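Local coordinates for Lin1840 protein (PDB 4ZOC) that probably hydrolyses terminal, non-reducing beta-D-glucosyl residues and releases beta-D-glucose, acting in the metabolism of beta-1,2-glucan in Listeria innocua, at residues Gly130-Phe135 with Leu339-Asp344; Leu523-Pro528 with Arg534-Leu539. The protein carries 2 engineered substitutions. All coordinates share one frame; numbering follows the deposited sequence.

Contact 1. Residues Gly130-Phe135 with Leu339-Asp344; sequences GHHVTF and LGLFED
Between Leu339 and Leu341, the two leucines that pack on His132, Gly340 O takes two backbone N-H groups, from Asp344 N at 2.9 Å and from Glu343 N at 3.1 Å, and so folds residues 341-344 into a compact turn. This is the way out of helix 322-338 in the TIM-barrel domain of a family 3 glycoside hydrolase: Gly340, with positive phi, ends the helix in a Schellman motif. On the other side, Gly130 closes helix 112-128 with the same motif, and His132 leads directly into the barrel strand 133-134. The contact thus joins the entry of an inner strand to the turn after an outer helix, and it is buried and essentially apolar.

Leu341 lies over one face of the His132 imidazole and comes from the opposite direction. Its CD2 sits 4.0 Å from the ring centroid, 25° off the normal, a CH-pi contact displaced toward the rim. CD2 is nearest His132 CE1 at 3.8 Å, while the other methyl, CD1, is 3.9 Å from His132 ND1, so both branches bear on the same end of the ring. With CG anti to the carbonyl carbon (chi1 -53°), the imidazole swings away from the start of the strand, toward the 341-344 turn.

Arg347 also touches the His132 side chain, and its NE bonds Leu339 O. Leu339 works nearer the backbone than Leu341 does: its CD1 meets His132 CB at 3.8 Å, and its CD2 rests 3.6 Å from His132 O.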
ATOM      1  N   GLY A 130      13.761 -28.351  27.556  1.00 11.85           N
ATOM      2  CA  GLY A 130      12.429 -28.700  27.977  1.00 13.20           C
ATOM      3  C   GLY A 130      11.238 -28.224  27.149  1.00 14.68           C
ATOM      4  O   GLY A 130      10.125 -28.361  27.571  1.00 16.32           O
ATOM      5  N   HIS A 131      11.495 -27.629  26.000  1.00 12.74           N
ATOM      6  CA  HIS A 131      10.448 -27.119  25.112  1.00  9.80           C
ATOM      7  C   HIS A 131       9.922 -28.165  24.139  1.00  8.09           C
ATOM      8  O   HIS A 131      10.683 -28.841  23.503  1.00 10.40           O
ATOM      9  CB  HIS A 131      10.995 -25.933  24.308  1.00 10.31           C
ATOM     10  CG  HIS A 131      11.574 -24.834  25.152  1.00  9.26           C
ATOM     11  ND1 HIS A 131      10.813 -24.037  25.984  1.00  9.04           N
ATOM     12  CD2 HIS A 131      12.856 -24.441  25.332  1.00  7.51           C
ATOM     13  CE1 HIS A 131      11.592 -23.182  26.611  1.00  8.60           C
ATOM     14  NE2 HIS A 131      12.838 -23.421  26.244  1.00  8.70           N
ATOM     15  N   HIS A 132       8.594 -28.195  23.962  1.00  8.99           N
ATOM     16  CA  HIS A 132       7.901 -29.177  23.113  1.00  8.30           C
ATOM     17  C   HIS A 132       7.517 -28.622  21.758  1.00  8.43           C
ATOM     18  O   HIS A 132       7.407 -29.390  20.820  1.00  9.72           O
ATOM     19  CB  HIS A 132       6.607 -29.647  23.718  1.00  7.28           C
ATOM     20  CG  HIS A 132       6.785 -30.159  25.122  1.00 10.26           C
ATOM     21  ND1 HIS A 132       5.792 -30.100  26.061  1.00  9.09           N
ATOM     22  CD2 HIS A 132       7.850 -30.735  25.726  1.00  9.69           C
ATOM     23  CE1 HIS A 132       6.245 -30.579  27.216  1.00 12.11           C
ATOM     24  NE2 HIS A 132       7.477 -31.002  27.038  1.00  9.53           N
ATOM     25  N   VAL A 133       7.209 -27.332  21.693  1.00  8.21           N
ATOM     26  CA  VAL A 133       6.756 -26.655  20.469  1.00  7.47           C
ATOM     27  C   VAL A 133       7.516 -25.372  20.248  1.00  8.26           C
ATOM     28  O   VAL A 133       7.766 -24.639  21.194  1.00  9.74           O
ATOM     29  CB  VAL A 133       5.234 -26.190  20.639  1.00  7.49           C
ATOM     30  CG1 VAL A 133       4.647 -25.515  19.424  1.00  8.12           C
ATOM     31  CG2 VAL A 133       4.352 -27.338  21.010  1.00  8.97           C
ATOM     32  N   THR A 134       7.826 -25.066  18.990  1.00  8.83           N
ATOM     33  CA  THR A 134       8.283 -23.731  18.670  1.00  7.47           C
ATOM     34  C   THR A 134       7.324 -22.987  17.776  1.00  8.01           C
ATOM     35  O   THR A 134       6.761 -23.575  16.841  1.00  7.62           O
ATOM     36  CB  THR A 134       9.677 -23.747  18.001  1.00  7.58           C
ATOM     37  OG1 THR A 134      10.063 -22.396  17.705  1.00  9.16           O
ATOM     38  CG2 THR A 134       9.725 -24.557  16.636  1.00  6.86           C
ATOM     39  N   PHE A 135       7.273 -21.674  17.994  1.00  8.71           N
ATOM     40  CA  PHE A 135       6.445 -20.762  17.210  1.00  8.10           C
ATOM     41  C   PHE A 135       7.196 -20.328  15.938  1.00  7.88           C
ATOM     42  O   PHE A 135       7.589 -19.137  15.785  1.00  7.08           O
ATOM     43  CB  PHE A 135       6.047 -19.605  18.038  1.00  7.49           C
ATOM     44  CG  PHE A 135       5.216 -19.957  19.311  1.00  7.53           C
ATOM     45  CD1 PHE A 135       4.066 -20.859  19.222  1.00  6.61           C
ATOM     46  CD2 PHE A 135       5.549 -19.389  20.552  1.00  6.99           C
ATOM     47  CE1 PHE A 135       3.355 -21.139  20.321  1.00  7.16           C
ATOM     48  CE2 PHE A 135       4.745 -19.617  21.651  1.00  7.82           C
ATOM     49  CZ  PHE A 135       3.650 -20.484  21.511  1.00  7.87           C
ATOM     50  N   LEU A 339       3.289 -35.810  21.255  1.00 10.36           N
ATOM     51  CA  LEU A 339       4.606 -35.482  21.865  1.00 10.89           C
ATOM     52  C   LEU A 339       5.035 -36.564  22.911  1.00 12.28           C
ATOM     53  O   LEU A 339       6.114 -36.510  23.468  1.00 12.72           O
ATOM     54  CB  LEU A 339       4.560 -34.117  22.504  1.00 11.35           C
ATOM     55  CG  LEU A 339       4.383 -32.940  21.531  1.00 10.70           C
ATOM     56  CD1 LEU A 339       3.817 -31.757  22.258  1.00 11.95           C
ATOM     57  CD2 LEU A 339       5.744 -32.635  20.953  1.00 11.08           C
ATOM     58  N   GLY A 340       4.178 -37.557  23.152  1.00 15.91           N
ATOM     59  CA  GLY A 340       4.528 -38.644  24.073  1.00 12.05           C
ATOM     60  C   GLY A 340       4.343 -38.289  25.541  1.00 12.49           C
ATOM     61  O   GLY A 340       4.813 -39.031  26.426  1.00 14.33           O
ATOM     62  N   LEU A 341       3.640 -37.194  25.825  1.00 13.00           N
ATOM     63  CA  LEU A 341       3.544 -36.663  27.196  1.00 12.59           C
ATOM     64  C   LEU A 341       2.820 -37.558  28.146  1.00 13.65           C
ATOM     65  O   LEU A 341       3.058 -37.446  29.334  1.00 12.91           O
ATOM     66  CB  LEU A 341       2.956 -35.242  27.214  1.00 10.69           C
ATOM     67  CG  LEU A 341       3.834 -34.298  26.379  1.00 10.61           C
ATOM     68  CD1 LEU A 341       3.099 -32.908  26.429  1.00  9.80           C
ATOM     69  CD2 LEU A 341       5.297 -34.193  26.846  1.00 10.90           C
ATOM     70  N   PHE A 342       1.894 -38.400  27.652  1.00 13.96           N
ATOM     71  CA  PHE A 342       1.210 -39.328  28.582  1.00 17.03           C
ATOM     72  C   PHE A 342       2.058 -40.513  29.051  1.00 17.85           C
ATOM     73  O   PHE A 342       1.717 -41.157  30.043  1.00 21.85           O
ATOM     74  CB  PHE A 342      -0.108 -39.801  27.995  1.00 15.02           C
ATOM     75  CG  PHE A 342      -1.099 -38.696  27.805  1.00 15.27           C
ATOM     76  CD1 PHE A 342      -1.731 -38.143  28.906  1.00 14.28           C
ATOM     77  CD2 PHE A 342      -1.403 -38.215  26.536  1.00 12.83           C
ATOM     78  CE1 PHE A 342      -2.646 -37.177  28.772  1.00 14.45           C
ATOM     79  CE2 PHE A 342      -2.330 -37.210  26.395  1.00 14.33           C
ATOM     80  CZ  PHE A 342      -2.935 -36.671  27.505  1.00 13.70           C
ATOM     81  N   GLU A 343       3.136 -40.793  28.340  1.00 14.90           N
ATOM     82  CA  GLU A 343       4.136 -41.833  28.724  1.00 16.39           C
ATOM     83  C   GLU A 343       5.318 -41.186  29.442  1.00 16.15           C
ATOM     84  O   GLU A 343       5.735 -41.671  30.456  1.00 15.56           O
ATOM     85  CB  GLU A 343       4.665 -42.621  27.543  1.00 18.98           C
ATOM     86  CG  GLU A 343       3.673 -43.517  26.838  1.00 19.31           C
ATOM     87  CD  GLU A 343       2.622 -42.743  26.069  1.00 19.49           C
ATOM     88  OE1 GLU A 343       2.980 -41.889  25.210  1.00 19.99           O
ATOM     89  OE2 GLU A 343       1.450 -43.031  26.322  1.00 18.88           O
ATOM     90  N   ASP A 344       5.758 -40.014  28.961  1.00 15.22           N
ATOM     91  CA  ASP A 344       6.847 -39.252  29.560  1.00 14.09           C
ATOM     92  C   ASP A 344       6.558 -37.774  29.498  1.00 13.28           C
ATOM     93  O   ASP A 344       6.796 -37.141  28.467  1.00 12.39           O
ATOM     94  CB  ASP A 344       8.157 -39.534  28.844  1.00 14.52           C
ATOM     95  CG  ASP A 344       9.345 -38.765  29.430  1.00 13.53           C
ATOM     96  OD1 ASP A 344       9.228 -38.139  30.502  1.00 15.56           O
ATOM     97  OD2 ASP A 344      10.450 -38.811  28.809  1.00 15.58           O
TER

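Contact 2. Residues Leu523-Pro528 with Arg534-Leu539; sequences LELWFP and RVTADL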
ATOM      1  N   LEU A 523      28.980  -5.548   1.657  1.00  5.66           N
ATOM      2  CA  LEU A 523      28.655  -6.917   2.082  1.00  6.29           C
ATOM      3  C   LEU A 523      27.514  -6.884   3.132  1.00  7.65           C
ATOM      4  O   LEU A 523      27.623  -6.281   4.220  1.00  8.97           O
ATOM      5  CB  LEU A 523      29.903  -7.589   2.644  1.00  6.91           C
ATOM      6  CG  LEU A 523      29.747  -9.103   3.081  1.00  6.98           C
ATOM      7  CD1 LEU A 523      29.313  -9.978   1.922  1.00  7.06           C
ATOM      8  CD2 LEU A 523      31.009  -9.596   3.803  1.00  8.51           C
ATOM      9  N   GLU A 524      26.403  -7.489   2.744  1.00  6.35           N
ATOM     10  CA  GLU A 524      25.208  -7.562   3.553  1.00  6.85           C
ATOM     11  C   GLU A 524      25.233  -8.818   4.399  1.00  5.96           C
ATOM     12  O   GLU A 524      25.085  -9.940   3.884  1.00  7.86           O
ATOM     13  CB  GLU A 524      23.980  -7.500   2.634  1.00  7.79           C
ATOM     14  CG  GLU A 524      22.648  -7.829   3.353  1.00  8.45           C
ATOM     15  CD  GLU A 524      22.245  -6.789   4.370  1.00  8.58           C
ATOM     16  OE1 GLU A 524      22.830  -6.814   5.513  1.00  7.01           O
ATOM     17  OE2 GLU A 524      21.389  -5.949   4.023  1.00  6.80           O
ATOM     18  N   LEU A 525      25.514  -8.634   5.671  1.00  5.93           N
ATOM     19  CA  LEU A 525      25.617  -9.764   6.639  1.00  8.02           C
ATOM     20  C   LEU A 525      24.331 -10.030   7.347  1.00  7.86           C
ATOM     21  O   LEU A 525      24.259 -11.060   8.050  1.00  8.77           O
ATOM     22  CB  LEU A 525      26.663  -9.499   7.727  1.00  8.29           C
ATOM     23  CG  LEU A 525      27.978  -9.651   7.006  1.00 10.18           C
ATOM     24  CD1 LEU A 525      28.910  -8.498   7.138  1.00 13.76           C
ATOM     25  CD2 LEU A 525      28.599 -10.983   6.851  1.00  8.01           C
ATOM     26  N   TRP A 526      23.341  -9.127   7.204  1.00  6.76           N
ATOM     27  CA  TRP A 526      22.091  -9.183   7.986  1.00  5.85           C
ATOM     28  C   TRP A 526      22.474  -9.280   9.496  1.00  6.96           C
ATOM     29  O   TRP A 526      23.352  -8.555   9.979  1.00  8.52           O
ATOM     30  CB  TRP A 526      21.234 -10.335   7.534  1.00  5.37           C
ATOM     31  CG  TRP A 526      20.833 -10.253   6.074  1.00  5.20           C
ATOM     32  CD1 TRP A 526      21.242 -11.058   5.052  1.00  6.25           C
ATOM     33  CD2 TRP A 526      19.826  -9.392   5.528  1.00  6.08           C
ATOM     34  NE1 TRP A 526      20.562 -10.710   3.874  1.00  6.69           N
ATOM     35  CE2 TRP A 526      19.668  -9.721   4.156  1.00  6.48           C
ATOM     36  CE3 TRP A 526      19.001  -8.398   6.074  1.00  7.33           C
ATOM     37  CZ2 TRP A 526      18.753  -9.011   3.300  1.00  6.06           C
ATOM     38  CZ3 TRP A 526      18.067  -7.749   5.230  1.00  7.44           C
ATOM     39  CH2 TRP A 526      17.964  -8.070   3.866  1.00  6.86           C
ATOM     40  N   PHE A 527      21.831 -10.135  10.263  1.00  7.51           N
ATOM     41  CA  PHE A 527      22.399 -10.503  11.576  1.00  7.28           C
ATOM     42  C   PHE A 527      22.713 -11.993  11.527  1.00  7.61           C
ATOM     43  O   PHE A 527      21.839 -12.819  11.424  1.00  8.24           O
ATOM     44  CB  PHE A 527      21.428 -10.157  12.686  1.00  7.35           C
ATOM     45  CG  PHE A 527      21.217  -8.690  12.879  1.00  6.51           C
ATOM     46  CD1 PHE A 527      22.282  -7.818  13.116  1.00  6.30           C
ATOM     47  CD2 PHE A 527      19.917  -8.145  12.800  1.00  5.61           C
ATOM     48  CE1 PHE A 527      22.058  -6.488  13.425  1.00  5.93           C
ATOM     49  CE2 PHE A 527      19.713  -6.847  13.069  1.00  6.24           C
ATOM     50  CZ  PHE A 527      20.768  -6.001  13.381  1.00  5.94           C
ATOM     51  N   PRO A 528      24.017 -12.352  11.549  1.00  7.66           N
ATOM     52  CA  PRO A 528      24.348 -13.762  11.299  1.00  7.77           C
ATOM     53  C   PRO A 528      24.174 -14.686  12.492  1.00  8.07           C
ATOM     54  O   PRO A 528      24.161 -15.932  12.301  1.00  7.89           O
ATOM     55  CB  PRO A 528      25.826 -13.743  10.915  1.00  7.61           C
ATOM     56  CG  PRO A 528      26.100 -12.338  10.516  1.00  8.03           C
ATOM     57  CD  PRO A 528      25.160 -11.463  11.349  1.00  7.78           C
ATOM     58  N   ARG A 534      33.036 -14.347  12.796  1.00  7.55           N
ATOM     59  CA  ARG A 534      33.801 -15.370  12.078  1.00  8.24           C
ATOM     60  C   ARG A 534      33.235 -15.469  10.684  1.00  7.94           C
ATOM     61  O   ARG A 534      33.973 -15.542   9.728  1.00 10.01           O
ATOM     62  CB  ARG A 534      33.733 -16.698  12.713  1.00 10.19           C
ATOM     63  CG  ARG A 534      34.313 -16.651  14.097  1.00 12.13           C
ATOM     64  CD  ARG A 534      34.502 -18.025  14.703  1.00 16.99           C
ATOM     65  NE  ARG A 534      35.283 -17.906  15.947  1.00 14.45           N
ATOM     66  CZ  ARG A 534      34.944 -18.409  17.148  1.00 17.88           C
ATOM     67  NH1 ARG A 534      33.790 -19.004  17.398  1.00 16.29           N
ATOM     68  NH2 ARG A 534      35.760 -18.255  18.157  1.00 18.26           N
ATOM     69  N   VAL A 535      31.904 -15.383  10.559  1.00  8.24           N
ATOM     70  CA  VAL A 535      31.281 -15.302   9.245  1.00  8.88           C
ATOM     71  C   VAL A 535      31.873 -14.120   8.422  1.00  9.41           C
ATOM     72  O   VAL A 535      32.212 -14.248   7.242  1.00  9.93           O
ATOM     73  CB  VAL A 535      29.732 -15.151   9.373  1.00  7.77           C
ATOM     74  CG1 VAL A 535      29.048 -14.807   8.087  1.00  9.06           C
ATOM     75  CG2 VAL A 535      29.085 -16.388   9.967  1.00 10.47           C
ATOM     76  N   THR A 536      31.890 -12.962   9.050  1.00  7.89           N
ATOM     77  CA  THR A 536      32.392 -11.747   8.464  1.00  6.71           C
ATOM     78  C   THR A 536      33.879 -11.940   8.047  1.00  7.57           C
ATOM     79  O   THR A 536      34.264 -11.643   6.891  1.00  7.28           O
ATOM     80  CB  THR A 536      32.226 -10.588   9.392  1.00  6.86           C
ATOM     81  OG1 THR A 536      30.825 -10.443   9.783  1.00  6.28           O
ATOM     82  CG2 THR A 536      32.654  -9.364   8.731  1.00  7.77           C
ATOM     83  N   ALA A 537      34.699 -12.401   8.980  1.00  8.19           N
ATOM     84  CA  ALA A 537      36.148 -12.584   8.681  1.00  8.78           C
ATOM     85  C   ALA A 537      36.383 -13.586   7.545  1.00  9.57           C
ATOM     86  O   ALA A 537      37.211 -13.336   6.622  1.00 11.12           O
ATOM     87  CB  ALA A 537      36.871 -13.012   9.947  1.00  8.21           C
ATOM     88  N   ASP A 538      35.669 -14.704   7.568  1.00  8.92           N
ATOM     89  CA  ASP A 538      35.802 -15.716   6.521  1.00 11.52           C
ATOM     90  C   ASP A 538      35.378 -15.215   5.133  1.00 10.59           C
ATOM     91  O   ASP A 538      36.074 -15.483   4.163  1.00 11.58           O
ATOM     92  CB  ASP A 538      35.037 -16.954   6.846  1.00 11.61           C
ATOM     93  CG  ASP A 538      35.655 -17.745   8.012  1.00 13.68           C
ATOM     94  OD1 ASP A 538      36.767 -17.426   8.506  1.00 19.81           O
ATOM     95  OD2 ASP A 538      34.990 -18.667   8.455  1.00 16.99           O
ATOM     96  N   LEU A 539      34.300 -14.425   5.060  1.00  9.87           N
ATOM     97  CA  LEU A 539      33.899 -13.938   3.790  1.00  9.42           C
ATOM     98  C   LEU A 539      34.884 -12.879   3.299  1.00  9.44           C
ATOM     99  O   LEU A 539      35.201 -12.857   2.116  1.00  9.18           O
ATOM    100  CB  LEU A 539      32.509 -13.353   3.855  1.00 10.66           C
ATOM    101  CG  LEU A 539      31.462 -14.458   4.034  1.00 10.50           C
ATOM    102  CD1 LEU A 539      30.186 -13.790   4.479  1.00 11.60           C
ATOM    103  CD2 LEU A 539      31.171 -15.225   2.787  1.00 10.93           C
TER
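Apolar packing does nearly all the work here, and Leu525 is its hub. Its CD2 methyl lodges against the helix between residues one turn apart, 4.0 Å from Val535 CG1 and equally far from Leu539 CD1. The two leucine side chains run antiparallel past one another and meet through one methyl each. Leu523, two residues back, sends CD2 to Leu539 CB at 4.0 Å and lies roughly perpendicular to that side chain. It gets there because its CG stands anti to the backbone N (chi1 -177°), leaning toward the helix. At the far end Pro528 CB approaches the second Val535 methyl, CG2, at a looser 4.3 Å.

These residues form a strand-loop-helix connection in the C-terminal alpha/beta domain of the family 3 enzymes. Strand 521-524 runs between strands 376-380 and 500-505, and the chain turns back so that helix 532-541 lies over the sheet. Val372 of helix 361-374 touches both Val535 and Leu539, while Phe505 of the neighbouring strand meets Leu525 and Thr536.

Of the polar groups, Thr536 OG1 faces both methyls of Leu525, with CD2 at 3.7 Å, yet its hydrogen bond goes back to Ala532 O, one turn earlier in the helix; a buried hydroxyl is thereby satisfied while its carbon neighbours only pack.

Within 523-528, the Glu524 carboxylate curls round to its own backbone two residues ahead. OE1 accepts the N-H of Trp526, N to OE1 2.9 Å, on its anti side, with the donor 33° out of the carboxylate plane, and OE2 is taken by Asn506 ND2. The same curl lays Glu524 CG 3.5 Å above the plane of the Trp526 ring, off toward its rim.

Contact 1 belongs to the TIM barrel and contact 2 to the C-terminal alpha/beta domain; their centres are 35 Å apart, and their nearest atoms about 16 Å. They do not touch, and neither lies at an annotated site. The glucose pocket draws on both domains: Trp271 follows strand 266-268, which shares the barrel sheet with strand 133-134, whereas Trp409 and Glu473 come from the C-terminal part of the chain. Each contact includes, within its own segments, residues that take no part in it but reach across the domain boundary: His131 meets the ring of Tyr412 in the C-terminal part, while Trp526 packs on helix 103-108 and Phe527 is backbone-bonded to Ile102, both parts of the barrel domain.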